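Local coordinates for protein ATP phosphoribosyltransferase regulatory subunit (Bacillus halodurans, PDB 3OD1) that is the probable regulatory partner of the HisG catalytic subunit in the first step of histidine biosynthesis, built on a class-II histidyl-tRNA synthetase fold, at residues B[168-173]-B[267-272]. Residues are numbered along the deposited sequence; the frame is centred on the assembly and turned at random.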
loop_
_atom_site.group_PDB
_atom_site.type_symbol
_atom_site.label_atom_id
_atom_site.label_comp_id
_atom_site.label_asym_id
_atom_site.label_seq_id
_atom_site.Cartn_x
_atom_site.Cartn_y
_atom_site.Cartn_z
ATOM N N VAL B 168 18.764 25.931 7.377
ATOM C CA VAL B 168 17.818 27.035 7.488
ATOM C C VAL B 168 18.342 28.140 8.406
ATOM O O VAL B 168 18.107 29.323 8.156
ATOM C CB VAL B 168 16.450 26.551 8.017
ATOM C CG1 VAL B 168 15.585 27.735 8.460
ATOM C CG2 VAL B 168 15.743 25.742 6.961
ATOM N N GLY B 169 19.042 27.747 9.467
ATOM C CA GLY B 169 19.531 28.700 10.445
ATOM C C GLY B 169 20.610 29.585 9.845
ATOM O O GLY B 169 20.636 30.802 10.072
ATOM N N TYR B 170 21.509 28.981 9.075
ATOM C CA TYR B 170 22.549 29.771 8.438
ATOM C C TYR B 170 21.948 30.820 7.494
ATOM O O TYR B 170 22.252 32.013 7.599
ATOM C CB TYR B 170 23.564 28.894 7.707
ATOM C CG TYR B 170 24.671 29.720 7.099
ATOM C CD1 TYR B 170 25.781 30.082 7.853
ATOM C CD2 TYR B 170 24.590 30.174 5.787
ATOM C CE1 TYR B 170 26.798 30.858 7.315
ATOM C CE2 TYR B 170 25.609 30.960 5.234
ATOM C CZ TYR B 170 26.707 31.294 6.011
ATOM O OH TYR B 170 27.720 32.062 5.486
ATOM N N VAL B 171 21.097 30.368 6.576
ATOM C CA VAL B 171 20.431 31.258 5.628
ATOM C C VAL B 171 19.706 32.394 6.349
ATOM O O VAL B 171 19.928 33.569 6.055
ATOM C CB VAL B 171 19.419 30.490 4.738
ATOM C CG1 VAL B 171 18.645 31.453 3.847
ATOM C CG2 VAL B 171 20.135 29.452 3.896
ATOM N N ASN B 172 18.841 32.050 7.298
ATOM C CA ASN B 172 18.073 33.078 8.004
ATOM C C ASN B 172 18.958 34.081 8.751
ATOM O O ASN B 172 18.715 35.290 8.688
ATOM C CB ASN B 172 17.029 32.454 8.936
ATOM C CG ASN B 172 15.924 31.727 8.174
ATOM O OD1 ASN B 172 15.910 31.709 6.941
ATOM N ND2 ASN B 172 14.991 31.128 8.908
ATOM N N ALA B 173 19.987 33.596 9.443
ATOM C CA ALA B 173 20.879 34.498 10.184
ATOM C C ALA B 173 21.561 35.499 9.259
ATOM O O ALA B 173 21.631 36.694 9.565
ATOM C CB ALA B 173 21.921 33.715 10.980
ATOM N N PHE B 267 27.938 20.092 0.502
ATOM C CA PHE B 267 27.209 21.177 1.136
ATOM C C PHE B 267 26.649 22.152 0.124
ATOM O O PHE B 267 27.322 22.515 -0.840
ATOM C CB PHE B 267 28.093 21.886 2.155
ATOM C CG PHE B 267 28.516 21.001 3.286
ATOM C CD1 PHE B 267 27.733 20.894 4.425
ATOM C CD2 PHE B 267 29.679 20.252 3.197
ATOM C CE1 PHE B 267 28.112 20.066 5.463
ATOM C CE2 PHE B 267 30.066 19.428 4.233
ATOM C CZ PHE B 267 29.280 19.334 5.367
ATOM N N ASP B 268 25.401 22.552 0.337
ATOM C CA ASP B 268 24.771 23.567 -0.495
ATOM C C ASP B 268 23.994 24.525 0.386
ATOM O O ASP B 268 22.805 24.332 0.640
ATOM C CB ASP B 268 23.862 22.936 -1.546
ATOM C CG ASP B 268 23.173 23.972 -2.416
ATOM O OD1 ASP B 268 23.523 25.170 -2.322
ATOM O OD2 ASP B 268 22.281 23.588 -3.197
ATOM N N LEU B 269 24.684 25.554 0.865
ATOM C CA LEU B 269 24.079 26.475 1.810
ATOM C C LEU B 269 23.067 27.394 1.135
ATOM O O LEU B 269 22.475 28.237 1.788
ATOM C CB LEU B 269 25.150 27.271 2.564
ATOM C CG LEU B 269 25.677 26.577 3.827
ATOM C CD1 LEU B 269 26.103 25.161 3.524
ATOM C CD2 LEU B 269 26.829 27.358 4.474
ATOM N N THR B 270 22.842 27.227 -0.169
ATOM C CA THR B 270 21.768 27.984 -0.815
ATOM C C THR B 270 20.434 27.240 -0.689
ATOM O O THR B 270 19.381 27.755 -1.070
ATOM C CB THR B 270 22.048 28.254 -2.306
ATOM O OG1 THR B 270 21.873 27.052 -3.053
ATOM C CG2 THR B 270 23.467 28.791 -2.494
ATOM N N LEU B 271 20.487 26.037 -0.134
ATOM C CA LEU B 271 19.326 25.151 -0.144
ATOM C C LEU B 271 18.213 25.665 0.760
ATOM O O LEU B 271 18.401 25.810 1.965
ATOM C CB LEU B 271 19.735 23.736 0.274
ATOM C CG LEU B 271 18.664 22.648 0.167
ATOM C CD1 LEU B 271 18.266 22.411 -1.295
ATOM C CD2 LEU B 271 19.160 21.366 0.809
ATOM N N VAL B 272 17.061 25.954 0.163
ATOM C CA VAL B 272 15.860 26.314 0.902
ATOM C C VAL B 272 14.742 25.379 0.441
ATOM O O VAL B 272 14.286 25.466 -0.701
ATOM C CB VAL B 272 15.442 27.774 0.625
ATOM C CG1 VAL B 272 14.053 28.074 1.235
ATOM C CG2 VAL B 272 16.504 28.760 1.134
#
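Tyr170 and Leu269 meet in a CH-pi contact: the methyl CD2 of Leu269 sits over one face of the tyrosine ring, 4.0 Å from its centroid and 16° off the normal. The methyl is offset toward the CD2-CE2 side, 3.8 Å from Tyr170 CD2 and 3.9 Å from CE2. Chi1 of -178° puts Tyr170 CG anti to the backbone N. The two side chains cross at about a right angle. The tyrosine hydroxyl is hydrogen-bonded to the Ala233 carbonyl.

One residue on in the helix, Val171 makes van der Waals contacts. Its CG2 lies 3.4 Å from O of Leu269, while its CG1 reaches CG2 of Val272 more loosely, at 4.4 Å. No hydrogen bond joins the two segments.

A type I turn, closed by Leu271 N to Asp268 O (3.0 Å), presents Leu269. OD1 of Asp268 also accepts from Thr270 N at 3.1 Å, which makes an Asx turn, and from Thr270 OG1 at 2.6 Å; Arg224 adds a salt bridge.

Adjacent parallel strands 162-167 and 265-268 are joined by a long, mostly helical connection, and the buried contact packs its start, helix 168-179, against the turn after the second strand. Helix 240-258 packs against Tyr170 and Leu269, helix 182-193 against Val171 and Val272.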